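Local coordinates for protein carboxylesterase (Uncultured bacterium, PDB 5GMX) that hydrolyses carboxylic ester bonds and also acts on oxyimino cephalosporins, as a family VIII carboxylesterase of the serine beta-lactamase fold, at residues A[59-64]-A[212-217]; A[66-71]-A[251-256]; A[361-366]-A[373-378]. All blocks are in the same frame, centred on the assembly; numbering follows the deposited sequence.

In the fold
Strand 43-51 of the large antiparallel sheet runs out into the loop carrying 59-64, which leads at once into strand 67-68 and the serine at the start of helix 72-86. Interaction 1 closes a long excursion that includes several helices by bringing 212-217 back to 59-64. Interaction 2 opens inside that loop and closes beyond it, at 251-256, so the two cross along the chain; Ala214 N bonds to Leu66 O where they meet. Interaction 3 follows both as a short connection between strand 357-363 and the C-terminal helix 374-385. Leu217 joins it to interaction 1 through Asn364 and Met366, while Ile67 packs against Ala362 and Asn364.

Interaction 1: A[59-64]-A[212-217]; sequences RPWRSD and RVAEML
Arg212 turns the side of its guanidinium to the backbone carbonyl of Asp64 and holds that one oxygen with two nitrogens. NE lies 2.7 Å from Asp64 O with an N-H...O angle of 153°, and NH2 follows at 2.9 Å on a more bent path. The oxygen sits almost exactly in the guanidinium plane, although both donors are tilted a little out of the carbonyl plane. A bend at chi3 in an otherwise extended chain turns the NE edge onto the carbonyl. The Asp64 carboxylate adds charge without a directed bond: its OD2 is 3.8 Å from Arg212 NE, a long ion pair in which the oxygen stands well out of the guanidinium plane. Carboxylate and guanidinium are nevertheless turned nearly parallel, 17° apart, with Asp64 CB packed 3.6 Å from Arg212 NE. Two further partners help fix the arginine, Glu209 by a salt bridge to NH1 and Asn199 O by a hydrogen bond to NH2. The buried cation is thus shared between carbonyls and acids, which probably stabilises its charge.

Farther along, the contact becomes apolar. Trp61 has CG opposite its backbone N (chi1 -168°), which swings the six-membered part of the indole toward 212-217, and its CZ3 comes within 3.8 Å of Ala214 CB. The methyl approaches the ring obliquely. Both side chains also touch Ile67 of strand 67-68, while Arg212 and Ala214 make backbone hydrogen bonds with Leu66. The loop 212-217 therefore runs beside the segment leading into strand 67-68. This is loop-to-loop packing in a serine beta-lactamase fold, joining the connection after strand 43-51 of the large sheet to the chain that follows strand 201-202 of the small one.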
loop_
_atom_site.group_PDB
_atom_site.type_symbol
_atom_site.label_atom_id
_atom_site.label_comp_id
_atom_site.label_asym_id
_atom_site.label_seq_id
_atom_site.Cartn_x
_atom_site.Cartn_y
_atom_site.Cartn_z
ATOM N N ARG A 59 7.078 -25.260 7.774
ATOM C CA ARG A 59 8.100 -24.504 7.060
ATOM C C ARG A 59 8.278 -23.151 7.721
ATOM O O ARG A 59 7.406 -22.295 7.620
ATOM C CB ARG A 59 7.733 -24.305 5.589
ATOM C CG ARG A 59 7.635 -25.579 4.766
ATOM C CD ARG A 59 7.484 -25.268 3.276
ATOM N NE ARG A 59 6.301 -24.468 2.957
ATOM C CZ ARG A 59 5.065 -24.947 2.818
ATOM N NH1 ARG A 59 4.821 -26.244 2.975
ATOM N NH2 ARG A 59 4.067 -24.121 2.517
ATOM N N PRO A 60 9.426 -22.945 8.385
ATOM C CA PRO A 60 9.637 -21.683 9.103
ATOM C C PRO A 60 9.707 -20.479 8.168
ATOM O O PRO A 60 10.202 -20.583 7.050
ATOM C CB PRO A 60 10.967 -21.905 9.833
ATOM C CG PRO A 60 11.119 -23.409 9.910
ATOM C CD PRO A 60 10.495 -23.925 8.651
ATOM N N TRP A 61 9.196 -19.349 8.644
ATOM C CA TRP A 61 9.331 -18.067 7.960
ATOM C C TRP A 61 10.811 -17.705 7.857
ATOM O O TRP A 61 11.551 -17.817 8.832
ATOM C CB TRP A 61 8.554 -16.985 8.731
ATOM C CG TRP A 61 8.359 -15.663 8.025
ATOM C CD1 TRP A 61 9.301 -14.695 7.798
ATOM C CD2 TRP A 61 7.130 -15.154 7.494
ATOM N NE1 TRP A 61 8.733 -13.620 7.139
ATOM C CE2 TRP A 61 7.404 -13.882 6.938
ATOM C CE3 TRP A 61 5.825 -15.656 7.420
ATOM C CZ2 TRP A 61 6.415 -13.103 6.328
ATOM C CZ3 TRP A 61 4.845 -14.880 6.810
ATOM C CH2 TRP A 61 5.148 -13.620 6.275
ATOM N N ARG A 62 11.257 -17.305 6.673
ATOM C CA ARG A 62 12.670 -16.978 6.504
ATOM C C ARG A 62 12.859 -15.497 6.257
ATOM O O ARG A 62 11.880 -14.758 6.142
ATOM C CB ARG A 62 13.279 -17.820 5.391
ATOM C CG ARG A 62 13.082 -19.307 5.686
ATOM C CD ARG A 62 13.709 -20.195 4.653
ATOM N NE ARG A 62 15.135 -19.909 4.555
ATOM C CZ ARG A 62 16.035 -20.753 4.069
ATOM N NH1 ARG A 62 15.666 -21.963 3.668
ATOM N NH2 ARG A 62 17.308 -20.390 4.012
ATOM N N SER A 63 14.113 -15.052 6.217
ATOM C CA SER A 63 14.391 -13.629 6.061
ATOM C C SER A 63 13.801 -13.063 4.766
ATOM O O SER A 63 13.318 -11.936 4.744
ATOM C CB SER A 63 15.900 -13.368 6.096
ATOM O OG SER A 63 16.552 -14.034 5.038
ATOM N N ASP A 64 13.825 -13.851 3.698
ATOM C CA ASP A 64 13.356 -13.364 2.401
ATOM C C ASP A 64 11.917 -13.773 2.063
ATOM O O ASP A 64 11.493 -13.634 0.918
ATOM C CB ASP A 64 14.303 -13.848 1.293
ATOM C CG ASP A 64 14.298 -15.359 1.127
ATOM O OD1 ASP A 64 13.752 -16.063 2.009
ATOM O OD2 ASP A 64 14.880 -15.850 0.133
ATOM N N ARG A 212 9.386 -17.942 -2.683
ATOM C CA ARG A 212 9.534 -17.243 -1.409
ATOM C C ARG A 212 8.200 -16.925 -0.739
ATOM O O ARG A 212 8.170 -16.507 0.418
ATOM C CB ARG A 212 10.324 -15.948 -1.606
ATOM C CG ARG A 212 11.739 -16.160 -2.125
ATOM C CD ARG A 212 12.313 -14.866 -2.683
ATOM N NE ARG A 212 12.219 -13.793 -1.696
ATOM C CZ ARG A 212 12.463 -12.515 -1.955
ATOM N NH1 ARG A 212 12.826 -12.140 -3.172
ATOM N NH2 ARG A 212 12.351 -11.618 -0.988
ATOM N N VAL A 213 7.094 -17.102 -1.460
ATOM C CA VAL A 213 5.796 -16.678 -0.937
ATOM C C VAL A 213 5.275 -17.604 0.163
ATOM O O VAL A 213 5.225 -18.823 0.003
ATOM C CB VAL A 213 4.738 -16.578 -2.058
ATOM C CG1 VAL A 213 3.407 -16.109 -1.494
ATOM C CG2 VAL A 213 5.203 -15.615 -3.121
ATOM N N ALA A 214 4.893 -17.008 1.287
ATOM C CA ALA A 214 4.259 -17.744 2.366
ATOM C C ALA A 214 2.799 -17.969 2.022
ATOM O O ALA A 214 2.296 -17.400 1.063
ATOM C CB ALA A 214 4.382 -16.991 3.676
ATOM N N GLU A 215 2.115 -18.776 2.822
ATOM C CA GLU A 215 0.711 -19.089 2.568
ATOM C C GLU A 215 -0.197 -18.125 3.309
ATOM O O GLU A 215 -0.072 -17.952 4.522
ATOM C CB GLU A 215 0.405 -20.529 2.979
ATOM C CG GLU A 215 -1.048 -20.935 2.823
ATOM C CD GLU A 215 -1.353 -22.275 3.480
ATOM O OE1 GLU A 215 -0.482 -22.803 4.214
ATOM O OE2 GLU A 215 -2.459 -22.809 3.248
HETATM N N MSE A 216 -1.112 -17.491 2.584
HETATM C CA MSE A 216 -2.049 -16.578 3.219
HETATM C C MSE A 216 -3.132 -17.352 3.972
HETATM O O MSE A 216 -3.655 -18.341 3.471
HETATM C CB MSE A 216 -2.693 -15.659 2.195
HETATM C CG MSE A 216 -3.603 -14.624 2.841
HETATM SE SE MSE A 216 -2.529 -13.291 3.789
HETATM C CE MSE A 216 -1.748 -12.532 2.223
ATOM N N LEU A 217 -3.468 -16.904 5.177
ATOM C CA LEU A 217 -4.439 -17.629 5.994
ATOM C C LEU A 217 -5.647 -16.769 6.375
ATOM O O LEU A 217 -5.501 -15.701 6.970
ATOM C CB LEU A 217 -3.762 -18.174 7.253
ATOM C CG LEU A 217 -2.437 -18.885 6.970
ATOM C CD1 LEU A 217 -1.688 -19.198 8.258
ATOM C CD2 LEU A 217 -2.648 -20.138 6.140
#

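Interaction 2: A[66-71]-A[251-256]; sequences LINTYS and HIANDR. With PMS (phenylmethanesulfonic acid), chain C.
Tyr70 sets its hydroxyl against the methyl of Ala253, OH to CB 3.6 Å, while Asn68 meets the same methyl from its own CB at 3.7 Å. Ala253 CB is thus shared by two side chains of 66-71. The backbone turns Asn68 CB to Ala253, and a chi1 of -164° carries the amide onward to Tyr70, where ND2 points at one face of the ring, 3.0 Å above the plane and over its centre. Neither polar end depends on 251-256: Tyr70 OH bonds to Thr249 O, and in Asn68 OD1 takes Trp258 NE1 while ND2 reaches Ala266 O. Met216 packs on both Asn68 and Tyr70.

Ser71, which Tyr70 directly precedes in the chain, carries the phenylmethanesulfonyl group. Ser71 N gives O1S a weak hydrogen bond, and Trp344 N also bonds to the inhibitor, consistent with an oxyanion hole. Tyr70 CB touches O1S at 3.2 Å. The covalent bond from Ser71 OG to S, 1.5 Å long, identifies Ser71 as the reactive serine, probably that of an SxxK motif with Lys74.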
loop_
_atom_site.group_PDB
_atom_site.type_symbol
_atom_site.label_atom_id
_atom_site.label_comp_id
_atom_site.label_asym_id
_atom_site.label_seq_id
_atom_site.Cartn_x
_atom_site.Cartn_y
_atom_site.Cartn_z
ATOM N N LEU A 66 8.055 -13.749 1.443
ATOM C CA LEU A 66 7.107 -12.739 0.969
ATOM C C LEU A 66 5.651 -13.120 1.260
ATOM O O LEU A 66 5.320 -14.296 1.370
ATOM C CB LEU A 66 7.266 -12.529 -0.539
ATOM C CG LEU A 66 8.656 -12.115 -1.028
ATOM C CD1 LEU A 66 8.736 -12.346 -2.514
ATOM C CD2 LEU A 66 8.931 -10.653 -0.691
ATOM N N ILE A 67 4.784 -12.119 1.347
ATOM C CA ILE A 67 3.352 -12.348 1.531
ATOM C C ILE A 67 2.560 -11.247 0.819
ATOM O O ILE A 67 3.049 -10.124 0.653
ATOM C CB ILE A 67 2.967 -12.394 3.043
ATOM C CG1 ILE A 67 1.577 -13.007 3.260
ATOM C CG2 ILE A 67 3.068 -11.016 3.684
ATOM C CD1 ILE A 67 1.434 -14.448 2.763
ATOM N N ASN A 68 1.356 -11.577 0.372
ATOM C CA ASN A 68 0.449 -10.574 -0.170
ATOM C C ASN A 68 0.145 -9.519 0.892
ATOM O O ASN A 68 -0.162 -9.850 2.037
ATOM C CB ASN A 68 -0.835 -11.229 -0.665
ATOM C CG ASN A 68 -1.645 -10.322 -1.565
ATOM O OD1 ASN A 68 -1.472 -10.333 -2.778
ATOM N ND2 ASN A 68 -2.528 -9.525 -0.972
ATOM N N THR A 69 0.239 -8.247 0.526
ATOM C CA THR A 69 0.042 -7.174 1.500
ATOM C C THR A 69 -1.258 -6.402 1.288
ATOM O O THR A 69 -1.532 -5.446 2.010
ATOM C CB THR A 69 1.202 -6.168 1.462
ATOM O OG1 THR A 69 1.283 -5.585 0.156
ATOM C CG2 THR A 69 2.530 -6.860 1.799
ATOM N N TYR A 70 -2.052 -6.822 0.306
ATOM C CA TYR A 70 -3.319 -6.166 -0.016
ATOM C C TYR A 70 -3.169 -4.650 -0.133
ATOM O O TYR A 70 -2.251 -4.187 -0.796
ATOM C CB TYR A 70 -4.382 -6.550 1.010
ATOM C CG TYR A 70 -4.751 -8.007 0.870
ATOM C CD1 TYR A 70 -5.599 -8.426 -0.147
ATOM C CD2 TYR A 70 -4.214 -8.969 1.718
ATOM C CE1 TYR A 70 -5.926 -9.758 -0.304
ATOM C CE2 TYR A 70 -4.536 -10.308 1.571
ATOM C CZ TYR A 70 -5.396 -10.693 0.560
ATOM O OH TYR A 70 -5.723 -12.019 0.407
ATOM N N SER A 71 -4.033 -3.879 0.519
ATOM C CA SER A 71 -4.066 -2.434 0.265
ATOM C C SER A 71 -2.846 -1.675 0.778
ATOM O O SER A 71 -2.706 -0.480 0.524
ATOM C CB SER A 71 -5.330 -1.823 0.855
ATOM O OG SER A 71 -6.479 -2.406 0.254
ATOM N N HIS A 251 -7.935 -16.556 -0.292
ATOM C CA HIS A 251 -7.601 -17.643 -1.192
ATOM C C HIS A 251 -6.875 -17.173 -2.451
ATOM O O HIS A 251 -5.946 -17.833 -2.911
ATOM C CB HIS A 251 -8.877 -18.394 -1.582
ATOM C CG HIS A 251 -8.633 -19.603 -2.428
ATOM N ND1 HIS A 251 -7.904 -20.687 -1.986
ATOM C CD2 HIS A 251 -9.021 -19.900 -3.690
ATOM C CE1 HIS A 251 -7.854 -21.600 -2.940
ATOM N NE2 HIS A 251 -8.524 -21.147 -3.986
ATOM N N ILE A 252 -7.292 -16.032 -3.003
ATOM C CA ILE A 252 -6.759 -15.580 -4.289
ATOM C C ILE A 252 -5.275 -15.204 -4.176
ATOM O O ILE A 252 -4.524 -15.335 -5.136
ATOM C CB ILE A 252 -7.571 -14.389 -4.858
ATOM C CG1 ILE A 252 -7.279 -14.201 -6.351
ATOM C CG2 ILE A 252 -7.315 -13.108 -4.069
ATOM C CD1 ILE A 252 -7.668 -15.383 -7.211
ATOM N N ALA A 253 -4.851 -14.776 -2.991
ATOM C CA ALA A 253 -3.442 -14.493 -2.738
ATOM C C ALA A 253 -2.571 -15.736 -2.958
ATOM O O ALA A 253 -1.399 -15.623 -3.317
ATOM C CB ALA A 253 -3.258 -13.966 -1.324
ATOM N N ASN A 254 -3.154 -16.916 -2.751
ATOM C CA ASN A 254 -2.430 -18.177 -2.891
ATOM C C ASN A 254 -2.432 -18.698 -4.328
ATOM O O ASN A 254 -1.971 -19.805 -4.602
ATOM C CB ASN A 254 -3.028 -19.228 -1.952
ATOM C CG ASN A 254 -2.948 -18.819 -0.482
ATOM O OD1 ASN A 254 -1.979 -18.192 -0.043
ATOM N ND2 ASN A 254 -3.974 -19.167 0.279
ATOM N N ASP A 255 -2.940 -17.882 -5.243
ATOM C CA ASP A 255 -2.987 -18.233 -6.655
ATOM C C ASP A 255 -1.860 -17.532 -7.395
ATOM O O ASP A 255 -1.671 -16.326 -7.245
ATOM C CB ASP A 255 -4.361 -17.877 -7.235
ATOM C CG ASP A 255 -4.463 -18.131 -8.730
ATOM O OD1 ASP A 255 -4.872 -19.240 -9.136
ATOM O OD2 ASP A 255 -4.131 -17.211 -9.505
ATOM N N ARG A 256 -1.090 -18.302 -8.159
ATOM C CA ARG A 256 0.093 -17.782 -8.840
ATOM C C ARG A 256 -0.256 -16.703 -9.857
ATOM O O ARG A 256 0.484 -15.734 -9.999
ATOM C CB ARG A 256 0.875 -18.923 -9.517
ATOM C CG ARG A 256 1.942 -18.474 -10.523
ATOM C CD ARG A 256 3.079 -17.650 -9.891
ATOM N NE ARG A 256 3.880 -16.978 -10.917
ATOM C CZ ARG A 256 4.670 -15.926 -10.698
ATOM N NH1 ARG A 256 4.778 -15.403 -9.481
ATOM N NH2 ARG A 256 5.337 -15.380 -11.705
HETATM C C PMS C . -7.959 -4.255 -0.609
HETATM S S PMS C . -7.335 -3.454 0.852
HETATM C C1 PMS C . -9.337 -4.858 -0.396
HETATM C C2 PMS C . -9.466 -6.181 0.007
HETATM C C3 PMS C . -10.725 -6.734 0.198
HETATM C C4 PMS C . -11.860 -5.968 -0.018
HETATM C C5 PMS C . -11.736 -4.647 -0.423
HETATM C C6 PMS C . -10.477 -4.097 -0.614
HETATM O O2S PMS C . -8.403 -2.859 1.743
HETATM O O1S PMS C . -6.702 -4.452 1.793
#

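Interaction 3: A[361-366]-A[373-378]; sequences YAMNQM and DPRGVR
Strand 361-363 and helix 374-378 run roughly antiparallel, their axes at 146° and 10.4 Å apart at closest approach, and side chains fill the space between them. Arg375 carries the contact. Its guanidinium meets the backbone oxygen of Gln365 end-on with two nitrogens, NH1 at 2.9 Å from Gln365 O and NH2 at 3.2 Å; the oxygen lies near the guanidinium plane, and NH2 arrives nearly along the C=O axis. The side of the same group holds Asp373 in a side-on salt bridge, NE to OD1 and NH2 to OD2, both from above the carboxylate plane. Asp373 OD1 also caps the helix, taking Arg375 N at 2.9 Å on its anti lone pair. The N-cap aspartate thereby positions the arginine that reaches the loop just past the strand, and Glu31 adds a salt bridge to NH1.

The Tyr361 ring stands at 85° to the guanidinium, and its OH rests on the aliphatic chain of Arg375, 3.3 Å from CD. An extended first torsion (chi1 172°) sends the phenol across to the helix, where CE2 passes 4.5 Å from Gly376 N. Met363, a selenomethionine, folds back so that CE lies over the rim of one face of the tyrosine ring while CG touches Arg375 NH1 at 3.5 Å.

The C-terminal helix 374-385 is thus joined to strand 357-363 of the large antiparallel sheet. Tyr361 and Met363 also touch Ala34 on neighbouring strand 33-40, and Arg378 packs against helix 16-27.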
loop_
_atom_site.group_PDB
_atom_site.type_symbol
_atom_site.label_atom_id
_atom_site.label_comp_id
_atom_site.label_asym_id
_atom_site.label_seq_id
_atom_site.Cartn_x
_atom_site.Cartn_y
_atom_site.Cartn_z
ATOM N N TYR A 361 5.005 -3.743 8.431
ATOM C CA TYR A 361 4.582 -4.984 9.069
ATOM C C TYR A 361 3.730 -5.832 8.124
ATOM O O TYR A 361 2.755 -5.339 7.521
ATOM C CB TYR A 361 3.846 -4.664 10.375
ATOM C CG TYR A 361 3.189 -5.844 11.055
ATOM C CD1 TYR A 361 3.925 -6.965 11.434
ATOM C CD2 TYR A 361 1.841 -5.807 11.371
ATOM C CE1 TYR A 361 3.311 -8.048 12.061
ATOM C CE2 TYR A 361 1.225 -6.859 12.018
ATOM C CZ TYR A 361 1.955 -7.983 12.340
ATOM O OH TYR A 361 1.306 -9.016 12.962
ATOM N N ALA A 362 4.130 -7.093 7.953
ATOM C CA ALA A 362 3.421 -7.988 7.030
ATOM C C ALA A 362 3.374 -9.410 7.578
ATOM O O ALA A 362 4.387 -9.934 8.036
ATOM C CB ALA A 362 4.076 -7.972 5.651
HETATM N N MSE A 363 2.208 -10.043 7.504
HETATM C CA MSE A 363 2.004 -11.342 8.135
HETATM C C MSE A 363 1.012 -12.183 7.339
HETATM O O MSE A 363 0.303 -11.657 6.486
HETATM C CB MSE A 363 1.516 -11.153 9.571
HETATM C CG MSE A 363 0.023 -10.879 9.699
HETATM SE SE MSE A 363 -0.687 -9.287 8.764
HETATM C CE MSE A 363 0.656 -8.037 9.247
ATOM N N ASN A 364 0.962 -13.487 7.607
ATOM C CA ASN A 364 0.095 -14.356 6.821
ATOM C C ASN A 364 -1.204 -14.781 7.520
ATOM O O ASN A 364 -2.079 -15.371 6.884
ATOM C CB ASN A 364 0.876 -15.593 6.356
ATOM C CG ASN A 364 1.335 -16.479 7.505
ATOM O OD1 ASN A 364 1.341 -16.073 8.665
ATOM N ND2 ASN A 364 1.755 -17.691 7.170
ATOM N N GLN A 365 -1.335 -14.494 8.814
ATOM C CA GLN A 365 -2.596 -14.753 9.516
ATOM C C GLN A 365 -3.466 -13.501 9.583
ATOM O O GLN A 365 -3.172 -12.559 10.319
ATOM C CB GLN A 365 -2.352 -15.272 10.932
ATOM C CG GLN A 365 -3.644 -15.469 11.728
ATOM C CD GLN A 365 -4.596 -16.458 11.065
ATOM O OE1 GLN A 365 -4.297 -17.646 10.974
ATOM N NE2 GLN A 365 -5.740 -15.966 10.586
HETATM N N MSE A 366 -4.546 -13.499 8.819
HETATM C CA MSE A 366 -5.415 -12.338 8.745
HETATM C C MSE A 366 -6.315 -12.217 9.964
HETATM O O MSE A 366 -6.676 -13.213 10.581
HETATM C CB MSE A 366 -6.271 -12.403 7.484
HETATM C CG MSE A 366 -5.478 -12.400 6.195
HETATM SE SE MSE A 366 -6.696 -12.539 4.683
HETATM C CE MSE A 366 -7.565 -10.808 4.808
ATOM N N ASP A 373 -5.069 -3.046 13.392
ATOM C CA ASP A 373 -4.904 -4.329 14.089
ATOM C C ASP A 373 -4.148 -4.171 15.422
ATOM O O ASP A 373 -3.165 -3.427 15.483
ATOM C CB ASP A 373 -4.166 -5.324 13.183
ATOM C CG ASP A 373 -4.244 -6.763 13.687
ATOM O OD1 ASP A 373 -3.652 -7.069 14.747
ATOM O OD2 ASP A 373 -4.879 -7.596 13.007
ATOM N N PRO A 374 -4.609 -4.868 16.485
ATOM C CA PRO A 374 -3.986 -4.917 17.822
ATOM C C PRO A 374 -2.481 -5.223 17.809
ATOM O O PRO A 374 -1.719 -4.615 18.575
ATOM C CB PRO A 374 -4.744 -6.054 18.516
ATOM C CG PRO A 374 -6.072 -6.052 17.875
ATOM C CD PRO A 374 -5.883 -5.613 16.452
ATOM N N ARG A 375 -2.070 -6.170 16.970
ATOM C CA ARG A 375 -0.658 -6.501 16.799
ATOM C C ARG A 375 0.145 -5.249 16.432
ATOM O O ARG A 375 1.219 -4.965 17.004
ATOM C CB ARG A 375 -0.504 -7.582 15.730
ATOM C CG ARG A 375 -1.214 -8.883 16.093
ATOM C CD ARG A 375 -1.228 -9.873 14.939
ATOM N NE ARG A 375 -2.215 -9.527 13.918
ATOM C CZ ARG A 375 -2.458 -10.264 12.837
ATOM N NH1 ARG A 375 -1.775 -11.389 12.634
ATOM N NH2 ARG A 375 -3.381 -9.877 11.959
ATOM N N GLY A 376 -0.406 -4.496 15.482
ATOM C CA GLY A 376 0.180 -3.246 15.040
ATOM C C GLY A 376 0.178 -2.183 16.115
ATOM O O GLY A 376 1.156 -1.459 16.267
ATOM N N VAL A 377 -0.923 -2.081 16.854
ATOM C CA VAL A 377 -1.021 -1.123 17.950
ATOM C C VAL A 377 0.095 -1.349 18.964
ATOM O O VAL A 377 0.760 -0.402 19.397
ATOM C CB VAL A 377 -2.379 -1.213 18.661
ATOM C CG1 VAL A 377 -2.406 -0.290 19.865
ATOM C CG2 VAL A 377 -3.511 -0.880 17.688
ATOM N N ARG A 378 0.309 -2.618 19.305
ATOM C CA ARG A 378 1.347 -3.013 20.251
ATOM C C ARG A 378 2.735 -2.637 19.753
ATOM O O ARG A 378 3.562 -2.086 20.506
ATOM C CB ARG A 378 1.280 -4.521 20.508
ATOM C CG ARG A 378 2.155 -5.001 21.646
ATOM C CD ARG A 378 1.940 -6.490 21.906
ATOM N NE ARG A 378 2.124 -6.834 23.315
ATOM C CZ ARG A 378 1.641 -7.938 23.882
ATOM N NH1 ARG A 378 0.941 -8.803 23.159
ATOM N NH2 ARG A 378 1.854 -8.177 25.171
#